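Local atomic coordinates of 2-polyprenyl-6-methoxyphenol hydroxylase-like FAD-dependent oxidoreductase (Streptomyces sp. NRRL 11266, PDB entry 6UI5), a protein that binds flavin-adenine dinucleotide and belongs to the FAD-dependent oxidoreductases that resemble aromatic-ring hydroxylases, with a Rossmann-type FAD-binding domain and a thioredoxin-like C-terminal region. Residues 40-45 with 95-100; 178-183 with 261-266; 205-210 with 243-248. All coordinates share one frame; numbering follows the deposited sequence.

Contact 1 of 3, residues 40-45 with 95-100; sequences EAPAMA and VLQSRL. With FAD (flavin-adenine dinucleotide), chain C.
The loop 40-45 runs almost antiparallel to 95-98, the end-to-end directions lying 172° apart, and the two backbones come within 4.5 Å between the CA atoms of Met-44 and Leu-96. Here the second segment turns into a helix: Leu-96 is the N-cap, and its carbonyl O takes the amide of Leu-100. Gln-97, at the start of that helix, grips Ala-43 from both ends. Its own N donates to Ala-43 O at 2.8 Å, a nearly straight bond reaching the oxygen from above the carbonyl plane. Its side chain, with CG anti to the backbone N (chi1 -169°) and extended beyond, returns OE1 to Ala-43 N at 2.9 Å, this time in the plane of the amide carbonyl. The reciprocal pair fixes the rotation of the carboxamide, whose NE2 is hydrogen-bonded to Glu-101 OE1. The methyl of Ala-41 lies against the stem of the glutamine, CB to CG 3.6 Å. Toward Ala-45 and Val-95, one water lies within hydrogen-bonding distance of Val-95 O (2.6 Å) and Ala-45 O, bridging the two segments. All this sets two small side chains against the flavin: the ring of Pro-42 puts CG 3.6 Å from FAD C5X, and Ala-43 CB lies equally close to C2, so the loop lines the isoalloxazine. Around the contact, Pro-42 also leans on Trp-260 of strand 257-271, Met-44 reaches Leu-208 and Ala-210 on strand 206-211, and Ser-98 O at the head of helix 97-110 accepts a hydrogen bond from Gln-37.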
loop_
_atom_site.group_PDB
_atom_site.type_symbol
_atom_site.label_atom_id
_atom_site.label_comp_id
_atom_site.label_asym_id
_atom_site.label_seq_id
_atom_site.Cartn_x
_atom_site.Cartn_y
_atom_site.Cartn_z
ATOM N N GLU A 40 34.573 -1.728 -10.936
ATOM C CA GLU A 40 33.446 -0.949 -10.419
ATOM C C GLU A 40 32.167 -1.795 -10.444
ATOM O O GLU A 40 31.203 -1.513 -11.155
ATOM C CB GLU A 40 33.281 0.333 -11.227
ATOM C CG GLU A 40 34.568 1.151 -11.433
ATOM C CD GLU A 40 35.501 0.549 -12.474
ATOM O OE1 GLU A 40 36.587 0.074 -12.082
ATOM O OE2 GLU A 40 35.139 0.527 -13.673
ATOM N N ALA A 41 32.185 -2.870 -9.657
ATOM C CA ALA A 41 31.058 -3.789 -9.533
ATOM C C ALA A 41 30.643 -3.787 -8.068
ATOM O O ALA A 41 31.099 -4.633 -7.277
ATOM C CB ALA A 41 31.436 -5.190 -10.018
ATOM N N PRO A 42 29.752 -2.875 -7.670
ATOM C CA PRO A 42 29.506 -2.656 -6.231
ATOM C C PRO A 42 28.682 -3.731 -5.536
ATOM O O PRO A 42 28.824 -3.882 -4.313
ATOM C CB PRO A 42 28.745 -1.324 -6.222
ATOM C CG PRO A 42 27.964 -1.369 -7.498
ATOM C CD PRO A 42 28.939 -1.981 -8.511
ATOM N N ALA A 43 27.798 -4.440 -6.250
ATOM C CA ALA A 43 26.807 -5.299 -5.601
ATOM C C ALA A 43 27.462 -6.338 -4.700
ATOM O O ALA A 43 28.422 -7.013 -5.091
ATOM C CB ALA A 43 25.941 -6.015 -6.642
ATOM N N MET A 44 26.914 -6.484 -3.495
ATOM C CA MET A 44 27.409 -7.458 -2.537
ATOM C C MET A 44 26.465 -8.632 -2.322
ATOM O O MET A 44 26.758 -9.504 -1.499
ATOM C CB MET A 44 27.682 -6.780 -1.195
ATOM C CG MET A 44 28.730 -5.685 -1.264
ATOM S SD MET A 44 29.349 -5.292 0.387
ATOM C CE MET A 44 27.806 -5.383 1.319
ATOM N N ALA A 45 25.354 -8.697 -3.047
ATOM C CA ALA A 45 24.285 -9.616 -2.694
ATOM C C ALA A 45 23.658 -10.192 -3.952
ATOM O O ALA A 45 23.682 -9.596 -5.031
ATOM C CB ALA A 45 23.194 -8.934 -1.852
ATOM N N VAL A 95 27.233 -12.572 -2.253
ATOM C CA VAL A 95 28.150 -12.835 -3.348
ATOM C C VAL A 95 28.531 -11.497 -3.950
ATOM O O VAL A 95 27.688 -10.608 -4.100
ATOM C CB VAL A 95 27.547 -13.757 -4.422
ATOM C CG1 VAL A 95 28.615 -14.115 -5.432
ATOM C CG2 VAL A 95 26.955 -15.023 -3.784
ATOM N N LEU A 96 29.798 -11.344 -4.276
ATOM C CA LEU A 96 30.294 -10.073 -4.751
ATOM C C LEU A 96 30.130 -10.019 -6.260
ATOM O O LEU A 96 30.497 -10.968 -6.963
ATOM C CB LEU A 96 31.750 -9.882 -4.333
ATOM C CG LEU A 96 31.930 -10.086 -2.816
ATOM C CD1 LEU A 96 32.116 -11.573 -2.377
ATOM C CD2 LEU A 96 33.026 -9.192 -2.223
ATOM N N GLN A 97 29.532 -8.931 -6.743
ATOM C CA GLN A 97 29.299 -8.737 -8.167
ATOM C C GLN A 97 30.499 -9.124 -9.028
ATOM O O GLN A 97 30.332 -9.817 -10.034
ATOM C CB GLN A 97 28.899 -7.290 -8.442
ATOM C CG GLN A 97 28.373 -7.066 -9.849
ATOM C CD GLN A 97 27.865 -5.661 -10.066
ATOM O OE1 GLN A 97 27.547 -4.948 -9.107
ATOM N NE2 GLN A 97 27.814 -5.239 -11.335
ATOM N N SER A 98 31.715 -8.717 -8.653
ATOM C CA SER A 98 32.834 -9.046 -9.519
ATOM C C SER A 98 33.084 -10.546 -9.546
ATOM O O SER A 98 33.555 -11.075 -10.565
ATOM C CB SER A 98 34.099 -8.296 -9.087
ATOM O OG SER A 98 34.562 -8.753 -7.830
ATOM N N ARG A 99 32.806 -11.245 -8.437
ATOM C CA ARG A 99 32.939 -12.705 -8.436
ATOM C C ARG A 99 31.922 -13.347 -9.374
ATOM O O ARG A 99 32.246 -14.303 -10.096
ATOM C CB ARG A 99 32.796 -13.264 -7.018
ATOM C CG ARG A 99 34.033 -13.058 -6.135
ATOM C CD ARG A 99 33.841 -13.565 -4.698
ATOM N NE ARG A 99 34.218 -14.970 -4.531
ATOM C CZ ARG A 99 33.378 -15.955 -4.205
ATOM N NH1 ARG A 99 32.086 -15.710 -3.998
ATOM N NH2 ARG A 99 33.835 -17.193 -4.074
ATOM N N LEU A 100 30.696 -12.813 -9.399
ATOM C CA LEU A 100 29.692 -13.292 -10.343
ATOM C C LEU A 100 30.105 -13.033 -11.783
ATOM O O LEU A 100 29.986 -13.918 -12.644
ATOM C CB LEU A 100 28.362 -12.624 -10.064
ATOM C CG LEU A 100 27.381 -12.769 -11.216
ATOM C CD1 LEU A 100 26.847 -14.181 -11.225
ATOM C CD2 LEU A 100 26.270 -11.769 -11.040
HETATM P PA FAD C . 25.810 -2.355 -16.521
HETATM O O1A FAD C . 26.219 -3.030 -15.230
HETATM O O2A FAD C . 25.759 -0.855 -16.284
HETATM O O5B FAD C . 26.768 -2.848 -17.781
HETATM C C5B FAD C . 26.672 -2.198 -19.038
HETATM C C4B FAD C . 28.014 -2.419 -19.809
HETATM O O4B FAD C . 27.978 -1.985 -21.044
HETATM C C3B FAD C . 29.147 -1.610 -19.133
HETATM O O3B FAD C . 30.274 -2.373 -19.124
HETATM C C2B FAD C . 29.327 -0.384 -20.050
HETATM O O2B FAD C . 30.666 0.197 -19.774
HETATM C C1B FAD C . 29.242 -0.941 -21.227
HETATM N N9A FAD C . 28.853 -0.075 -22.323
HETATM C C8A FAD C . 28.001 0.973 -22.270
HETATM N N7A FAD C . 27.860 1.458 -23.522
HETATM C C5A FAD C . 28.610 0.692 -24.350
HETATM C C6A FAD C . 28.835 0.729 -25.721
HETATM N N6A FAD C . 28.439 1.524 -26.874
HETATM N N1A FAD C . 29.646 -0.160 -26.300
HETATM C C2A FAD C . 30.248 -1.114 -25.557
HETATM N N3A FAD C . 30.016 -1.160 -24.214
HETATM C C4A FAD C . 29.206 -0.262 -23.612
HETATM N N1 FAD C . 22.866 -4.353 -7.888
HETATM C C2 FAD C . 22.441 -5.325 -6.839
HETATM O O2 FAD C . 21.992 -6.387 -7.120
HETATM N N3 FAD C . 22.595 -4.943 -5.405
HETATM C C4 FAD C . 23.157 -3.635 -5.065
HETATM O O4 FAD C . 23.293 -3.303 -3.936
HETATM C C4X FAD C . 23.573 -2.677 -6.153
HETATM N N5 FAD C . 24.114 -1.399 -5.751
HETATM C C5X FAD C . 24.520 -0.430 -6.800
HETATM C C6 FAD C . 25.036 0.805 -6.400
HETATM C C7 FAD C . 25.431 1.731 -7.358
HETATM C C7M FAD C . 25.945 2.967 -6.633
HETATM C C8 FAD C . 25.325 1.448 -8.729
HETATM C C8M FAD C . 25.791 2.529 -9.712
HETATM C C9 FAD C . 24.804 0.206 -9.135
HETATM C C9A FAD C . 24.390 -0.747 -8.175
HETATM N N10 FAD C . 23.816 -2.082 -8.594
HETATM C C10 FAD C . 23.427 -3.033 -7.556
HETATM C "C1'" FAD C . 23.729 -2.399 -10.033
HETATM C "C2'" FAD C . 22.370 -2.776 -10.649
HETATM O "O2'" FAD C . 22.046 -4.096 -10.416
HETATM C "C3'" FAD C . 22.442 -2.686 -12.172
HETATM O "O3'" FAD C . 21.133 -2.765 -12.640
HETATM C "C4'" FAD C . 23.219 -3.818 -12.874
HETATM O "O4'" FAD C . 24.561 -3.921 -12.490
HETATM C "C5'" FAD C . 23.187 -3.412 -14.353
HETATM O "O5'" FAD C . 23.481 -4.501 -15.182
HETATM P P FAD C . 23.622 -4.292 -16.815
HETATM O O1P FAD C . 24.524 -5.370 -17.368
HETATM O O2P FAD C . 22.297 -4.208 -17.549
HETATM O O3P FAD C . 24.283 -2.787 -16.988
HETATM O O HOH W 1 26.679 -9.140 -5.997
#

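Contact 2 of 3, residues 178-183 with 261-266. With FAD (flavin-adenine dinucleotide), chain C.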
loop_
_atom_site.group_PDB
_atom_site.type_symbol
_atom_site.label_atom_id
_atom_site.label_comp_id
_atom_site.label_asym_id
_atom_site.label_seq_id
_atom_site.Cartn_x
_atom_site.Cartn_y
_atom_site.Cartn_z
ATOM N N ARG A 178 21.481 10.503 -4.260
ATOM C CA ARG A 178 22.877 10.700 -4.631
ATOM C C ARG A 178 23.774 10.045 -3.596
ATOM O O ARG A 178 23.443 9.987 -2.406
ATOM C CB ARG A 178 23.241 12.177 -4.690
ATOM C CG ARG A 178 23.064 12.804 -3.319
ATOM C CD ARG A 178 21.748 13.498 -3.206
ATOM N NE ARG A 178 21.815 14.699 -4.007
ATOM C CZ ARG A 178 20.813 15.189 -4.708
ATOM N NH1 ARG A 178 19.627 14.582 -4.726
ATOM N NH2 ARG A 178 21.004 16.295 -5.411
ATOM N N GLY A 179 24.932 9.600 -4.044
ATOM C CA GLY A 179 25.931 9.163 -3.099
ATOM C C GLY A 179 27.238 8.860 -3.784
ATOM O O GLY A 179 27.484 9.281 -4.915
ATOM N N ILE A 180 28.087 8.127 -3.078
ATOM C CA ILE A 180 29.247 7.522 -3.706
ATOM C C ILE A 180 29.354 6.099 -3.190
ATOM O O ILE A 180 28.731 5.722 -2.194
ATOM C CB ILE A 180 30.583 8.303 -3.485
ATOM C CG1 ILE A 180 31.077 8.144 -2.058
ATOM C CG2 ILE A 180 30.451 9.782 -3.884
ATOM C CD1 ILE A 180 32.240 7.213 -1.949
ATOM N N VAL A 181 30.156 5.310 -3.903
ATOM C CA VAL A 181 30.299 3.885 -3.654
ATOM C C VAL A 181 31.682 3.497 -4.153
ATOM O O VAL A 181 32.297 4.219 -4.933
ATOM C CB VAL A 181 29.182 3.077 -4.365
ATOM C CG1 VAL A 181 29.310 3.230 -5.872
ATOM C CG2 VAL A 181 29.206 1.599 -3.973
ATOM N N GLY A 182 32.178 2.362 -3.677
ATOM C CA GLY A 182 33.450 1.821 -4.103
ATOM C C GLY A 182 34.152 1.193 -2.917
ATOM O O GLY A 182 33.552 0.986 -1.866
ATOM N N ASP A 183 35.446 0.902 -3.107
ATOM C CA ASP A 183 36.277 0.256 -2.093
ATOM C C ASP A 183 37.457 1.146 -1.705
ATOM O O ASP A 183 38.331 1.441 -2.531
ATOM C CB ASP A 183 36.778 -1.103 -2.567
ATOM C CG ASP A 183 35.666 -1.940 -3.226
ATOM O OD1 ASP A 183 34.903 -2.580 -2.471
ATOM O OD2 ASP A 183 35.586 -2.002 -4.474
ATOM N N LEU A 261 36.241 4.758 -6.409
ATOM C CA LEU A 261 35.006 5.277 -5.863
ATOM C C LEU A 261 34.301 6.034 -6.983
ATOM O O LEU A 261 34.906 6.357 -8.009
ATOM C CB LEU A 261 35.257 6.160 -4.632
ATOM C CG LEU A 261 36.005 5.670 -3.388
ATOM C CD1 LEU A 261 35.830 6.754 -2.288
ATOM C CD2 LEU A 261 35.562 4.265 -2.886
ATOM N N GLN A 262 32.990 6.245 -6.825
ATOM C CA GLN A 262 32.196 6.817 -7.907
ATOM C C GLN A 262 31.070 7.667 -7.346
ATOM O O GLN A 262 30.351 7.212 -6.453
ATOM C CB GLN A 262 31.586 5.732 -8.813
ATOM C CG GLN A 262 32.554 4.767 -9.488
ATOM C CD GLN A 262 32.546 4.872 -10.994
ATOM O OE1 GLN A 262 32.670 5.978 -11.563
ATOM N NE2 GLN A 262 32.412 3.718 -11.667
ATOM N N HIS A 263 30.886 8.869 -7.898
ATOM C CA HIS A 263 29.613 9.564 -7.750
ATOM C C HIS A 263 28.506 8.792 -8.469
ATOM O O HIS A 263 28.712 8.253 -9.564
ATOM C CB HIS A 263 29.709 10.973 -8.308
ATOM C CG HIS A 263 30.674 11.830 -7.554
ATOM N ND1 HIS A 263 30.565 12.031 -6.191
ATOM C CD2 HIS A 263 31.788 12.494 -7.954
ATOM C CE1 HIS A 263 31.570 12.789 -5.788
ATOM N NE2 HIS A 263 32.320 13.087 -6.838
ATOM N N TYR A 264 27.327 8.711 -7.850
ATOM C CA TYR A 264 26.153 8.152 -8.519
ATOM C C TYR A 264 24.933 9.001 -8.183
ATOM O O TYR A 264 24.816 9.531 -7.073
ATOM C CB TYR A 264 25.921 6.686 -8.125
ATOM C CG TYR A 264 25.234 6.514 -6.780
ATOM C CD1 TYR A 264 23.846 6.542 -6.678
ATOM C CD2 TYR A 264 25.973 6.328 -5.617
ATOM C CE1 TYR A 264 23.215 6.406 -5.461
ATOM C CE2 TYR A 264 25.344 6.175 -4.387
ATOM C CZ TYR A 264 23.962 6.222 -4.319
ATOM O OH TYR A 264 23.303 6.084 -3.111
ATOM N N SER A 265 24.020 9.132 -9.150
ATOM C CA SER A 265 22.692 9.665 -8.873
ATOM C C SER A 265 21.697 8.605 -9.330
ATOM O O SER A 265 22.031 7.737 -10.133
ATOM C CB SER A 265 22.408 11.046 -9.579
ATOM O OG SER A 265 22.669 11.013 -10.975
ATOM N N ILE A 266 20.479 8.646 -8.799
ATOM C CA ILE A 266 19.478 7.614 -9.094
ATOM C C ILE A 266 18.282 8.271 -9.739
ATOM O O ILE A 266 17.686 9.187 -9.158
ATOM C CB ILE A 266 19.036 6.852 -7.838
ATOM C CG1 ILE A 266 20.136 5.905 -7.384
ATOM C CG2 ILE A 266 17.712 6.082 -8.111
ATOM C CD1 ILE A 266 20.474 4.837 -8.427
HETATM P PA FAD C . 25.810 -2.355 -16.521
HETATM O O1A FAD C . 26.219 -3.030 -15.230
HETATM O O2A FAD C . 25.759 -0.855 -16.284
HETATM O O5B FAD C . 26.768 -2.848 -17.781
HETATM C C5B FAD C . 26.672 -2.198 -19.038
HETATM C C4B FAD C . 28.014 -2.419 -19.809
HETATM O O4B FAD C . 27.978 -1.985 -21.044
HETATM C C3B FAD C . 29.147 -1.610 -19.133
HETATM O O3B FAD C . 30.274 -2.373 -19.124
HETATM C C2B FAD C . 29.327 -0.384 -20.050
HETATM O O2B FAD C . 30.666 0.197 -19.774
HETATM C C1B FAD C . 29.242 -0.941 -21.227
HETATM N N9A FAD C . 28.853 -0.075 -22.323
HETATM C C8A FAD C . 28.001 0.973 -22.270
HETATM N N7A FAD C . 27.860 1.458 -23.522
HETATM C C5A FAD C . 28.610 0.692 -24.350
HETATM C C6A FAD C . 28.835 0.729 -25.721
HETATM N N6A FAD C . 28.439 1.524 -26.874
HETATM N N1A FAD C . 29.646 -0.160 -26.300
HETATM C C2A FAD C . 30.248 -1.114 -25.557
HETATM N N3A FAD C . 30.016 -1.160 -24.214
HETATM C C4A FAD C . 29.206 -0.262 -23.612
HETATM N N1 FAD C . 22.866 -4.353 -7.888
HETATM C C2 FAD C . 22.441 -5.325 -6.839
HETATM O O2 FAD C . 21.992 -6.387 -7.120
HETATM N N3 FAD C . 22.595 -4.943 -5.405
HETATM C C4 FAD C . 23.157 -3.635 -5.065
HETATM O O4 FAD C . 23.293 -3.303 -3.936
HETATM C C4X FAD C . 23.573 -2.677 -6.153
HETATM N N5 FAD C . 24.114 -1.399 -5.751
HETATM C C5X FAD C . 24.520 -0.430 -6.800
HETATM C C6 FAD C . 25.036 0.805 -6.400
HETATM C C7 FAD C . 25.431 1.731 -7.358
HETATM C C7M FAD C . 25.945 2.967 -6.633
HETATM C C8 FAD C . 25.325 1.448 -8.729
HETATM C C8M FAD C . 25.791 2.529 -9.712
HETATM C C9 FAD C . 24.804 0.206 -9.135
HETATM C C9A FAD C . 24.390 -0.747 -8.175
HETATM N N10 FAD C . 23.816 -2.082 -8.594
HETATM C C10 FAD C . 23.427 -3.033 -7.556
HETATM C "C1'" FAD C . 23.729 -2.399 -10.033
HETATM C "C2'" FAD C . 22.370 -2.776 -10.649
HETATM O "O2'" FAD C . 22.046 -4.096 -10.416
HETATM C "C3'" FAD C . 22.442 -2.686 -12.172
HETATM O "O3'" FAD C . 21.133 -2.765 -12.640
HETATM C "C4'" FAD C . 23.219 -3.818 -12.874
HETATM O "O4'" FAD C . 24.561 -3.921 -12.490
HETATM C "C5'" FAD C . 23.187 -3.412 -14.353
HETATM O "O5'" FAD C . 23.481 -4.501 -15.182
HETATM P P FAD C . 23.622 -4.292 -16.815
HETATM O O1P FAD C . 24.524 -5.370 -17.368
HETATM O O2P FAD C . 22.297 -4.208 -17.549
HETATM O O3P FAD C . 24.283 -2.787 -16.988
#
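Tyr-264 lays its ring across the backbone of the neighbouring strand at Gly-179, with CE2 3.3 Å from Gly-179 CA. The crowded chi1 of 80°, CG between the backbone N and the carbonyl carbon, swings the ring there. Gly-179 N sits over one face, toward the rim; over the opposite face stands the flavin methyl C7M, 3.5 Å from CD2. Gly-179 has no side chain, which leaves room for the ring against its backbone. The phenol OH is hydrogen-bonded to Ser-221 O. Val-181, on the same face of the sheet, brings CG1 to 3.5 Å from C7M, and the methyl end of the isoalloxazine thus rests on both strands. These are antiparallel neighbours in the large sheet of the FAD-binding domain. Gly-179 and Tyr-264 form a hydrogen-bonded pair: Gly-179 N to Tyr-264 O and Tyr-264 N to Gly-179 O are both 3.0 Å and fairly straight; Val-181 N to Gln-262 O (138°) and Gln-262 N to Val-181 O (133°) are more bent. On the other face Ile-180 lies alongside His-263, its CG2 close to ND1, while its CD1 meets Leu-261 CD1 at 3.6 Å. The imidazole is held at NE2 by Gln-240 and stacks on Phe-231. Leu-261 CD2 slips over the backbone at Gly-182, 3.4 Å from Asp-183 N, and Leu-241 of helix 238-249 packs on both Leu-261 and Ile-180.

Contact 3 of 3, residues 205-210 with 243-248; sequences DQFLGA and DAVKRL
This is apolar packing of a helix against a strand, where helix 238-249 lies across strand 206-211 on the antiparallel sheet of the FAD-binding domain. The short axes pass 9.1 Å apart and cross at -114°, so the helix runs over the strand and not along it, and the meeting is confined to the beginning of the strand. No hydrogen bond links the segments. Leu-248 does most of the work. With CG anti to its carbonyl carbon (chi1 -59°), CD1 continuing the chain and CD2 branching off, it spreads its two methyls along the strand: CD1 touches Gln-206 O at 3.4 Å and Phe-207 CB at 4.0 Å, while CD2 comes to 4.1 Å from Asp-205 CB. One turn earlier, Val-245 offers CG2, the methyl anti to its carbonyl carbon, to the ring of Phe-207. The CB of Phe-207 points toward the helix, and with CG anti to the backbone N (chi1 169°) the ring lies along the strand beside Val-245, whose CG2 meets it obliquely, 3.5 Å from CE1. The carboxylate of Asp-205 turns from this apolar patch to the amide of Phe-224. Strand 216-225 lies next in the sheet, hydrogen-bonded to the backbone of Gln-206 and Leu-208, and it shares the helix: Leu-248 also rests on Ser-221 and Glu-223, and Arg-247 forms a salt bridge with Glu-223.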
loop_
_atom_site.group_PDB
_atom_site.type_symbol
_atom_site.label_atom_id
_atom_site.label_comp_id
_atom_site.label_asym_id
_atom_site.label_seq_id
_atom_site.Cartn_x
_atom_site.Cartn_y
_atom_site.Cartn_z
ATOM N N ASP A 205 18.686 9.416 4.837
ATOM C CA ASP A 205 20.044 9.143 4.375
ATOM C C ASP A 205 20.670 7.962 5.106
ATOM O O ASP A 205 20.614 7.873 6.336
ATOM C CB ASP A 205 20.914 10.385 4.559
ATOM C CG ASP A 205 20.169 11.655 4.234
ATOM O OD1 ASP A 205 19.578 12.245 5.160
ATOM O OD2 ASP A 205 20.139 12.047 3.053
ATOM N N GLN A 206 21.306 7.077 4.342
ATOM C CA GLN A 206 21.915 5.867 4.870
ATOM C C GLN A 206 23.416 5.889 4.624
ATOM O O GLN A 206 23.908 6.563 3.709
ATOM C CB GLN A 206 21.297 4.610 4.225
ATOM C CG GLN A 206 19.775 4.710 3.947
ATOM C CD GLN A 206 19.229 3.573 3.067
ATOM O OE1 GLN A 206 19.649 2.418 3.191
ATOM N NE2 GLN A 206 18.276 3.898 2.190
ATOM N N PHE A 207 24.146 5.165 5.465
ATOM C CA PHE A 207 25.546 4.863 5.203
ATOM C C PHE A 207 25.809 3.383 5.431
ATOM O O PHE A 207 25.544 2.865 6.519
ATOM C CB PHE A 207 26.501 5.662 6.084
ATOM C CG PHE A 207 27.914 5.155 6.006
ATOM C CD1 PHE A 207 28.725 5.497 4.937
ATOM C CD2 PHE A 207 28.411 4.289 6.965
ATOM C CE1 PHE A 207 30.017 5.013 4.845
ATOM C CE2 PHE A 207 29.697 3.799 6.871
ATOM C CZ PHE A 207 30.502 4.164 5.810
ATOM N N LEU A 208 26.386 2.719 4.436
ATOM C CA LEU A 208 26.775 1.321 4.557
ATOM C C LEU A 208 28.292 1.208 4.534
ATOM O O LEU A 208 28.934 1.646 3.576
ATOM C CB LEU A 208 26.179 0.471 3.435
ATOM C CG LEU A 208 26.726 -0.958 3.511
ATOM C CD1 LEU A 208 26.244 -1.637 4.792
ATOM C CD2 LEU A 208 26.360 -1.783 2.287
ATOM N N GLY A 209 28.855 0.594 5.568
ATOM C CA GLY A 209 30.259 0.235 5.556
ATOM C C GLY A 209 30.455 -1.254 5.754
ATOM O O GLY A 209 30.131 -1.792 6.819
ATOM N N ALA A 210 30.986 -1.934 4.740
ATOM C CA ALA A 210 31.127 -3.388 4.760
ATOM C C ALA A 210 32.546 -3.757 4.354
ATOM O O ALA A 210 32.988 -3.388 3.246
ATOM C CB ALA A 210 30.116 -4.057 3.828
ATOM N N ASP A 243 34.346 13.650 3.531
ATOM C CA ASP A 243 33.330 14.637 3.868
ATOM C C ASP A 243 31.973 13.980 4.050
ATOM O O ASP A 243 31.291 14.202 5.057
ATOM C CB ASP A 243 33.265 15.712 2.782
ATOM C CG ASP A 243 34.452 16.647 2.818
ATOM O OD1 ASP A 243 35.565 16.196 3.172
ATOM O OD2 ASP A 243 34.262 17.842 2.509
ATOM N N ALA A 244 31.571 13.158 3.086
ATOM C CA ALA A 244 30.239 12.570 3.128
ATOM C C ALA A 244 30.073 11.643 4.328
ATOM O O ALA A 244 29.002 11.602 4.948
ATOM C CB ALA A 244 29.965 11.823 1.826
ATOM N N VAL A 245 31.120 10.896 4.676
ATOM C CA VAL A 245 31.034 9.975 5.809
ATOM C C VAL A 245 30.871 10.742 7.112
ATOM O O VAL A 245 30.012 10.411 7.940
ATOM C CB VAL A 245 32.260 9.048 5.841
ATOM C CG1 VAL A 245 32.490 8.511 7.246
ATOM C CG2 VAL A 245 32.050 7.904 4.882
ATOM N N LYS A 246 31.683 11.782 7.307
ATOM C CA LYS A 246 31.560 12.583 8.519
ATOM C C LYS A 246 30.114 13.010 8.759
ATOM O O LYS A 246 29.568 12.787 9.843
ATOM C CB LYS A 246 32.489 13.796 8.465
ATOM C CG LYS A 246 32.439 14.640 9.741
ATOM C CD LYS A 246 33.804 15.172 10.139
ATOM C CE LYS A 246 34.528 15.814 8.956
ATOM N NZ LYS A 246 36.009 15.841 9.121
ATOM N N ARG A 247 29.455 13.590 7.752
ATOM C CA ARG A 247 28.098 14.057 8.015
ATOM C C ARG A 247 27.134 12.903 8.260
ATOM O O ARG A 247 26.163 13.069 9.008
ATOM C CB ARG A 247 27.572 14.958 6.891
ATOM C CG ARG A 247 28.219 14.825 5.527
ATOM C CD ARG A 247 27.482 15.711 4.512
ATOM N NE ARG A 247 28.237 15.898 3.273
ATOM C CZ ARG A 247 28.003 15.228 2.148
ATOM N NH1 ARG A 247 28.742 15.461 1.064
ATOM N NH2 ARG A 247 27.030 14.326 2.108
ATOM N N LEU A 248 27.382 11.728 7.673
ATOM C CA LEU A 248 26.444 10.625 7.876
ATOM C C LEU A 248 26.725 9.889 9.183
ATOM O O LEU A 248 25.870 9.847 10.076
ATOM C CB LEU A 248 26.473 9.659 6.687
ATOM C CG LEU A 248 26.117 10.259 5.321
ATOM C CD1 LEU A 248 25.966 9.196 4.256
ATOM C CD2 LEU A 248 24.856 11.106 5.412
#

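Contacts 1 and 2 both border the flavin, a loop with a helix start at one and a pair of strands at the other; contact 3 lies farther from the chain's centre, without touching the cofactor. Contacts 2 and 3 share one antiparallel sheet, and helix 238-249 of contact 3 leads on to strand 257-271 of contact 2. Contact 1 touches both: Pro-42 CB packs 3.7 Å from Val-181 CG2, and Met-44 CE lies 3.7 Å from Ala-210 CB. Chemistry follows place. Hydrogen bonds set the loop and the strand pair, both partly buried beside the FAD, whereas the buried helix-on-sheet packing of contact 3 relies on methyls and a phenyl.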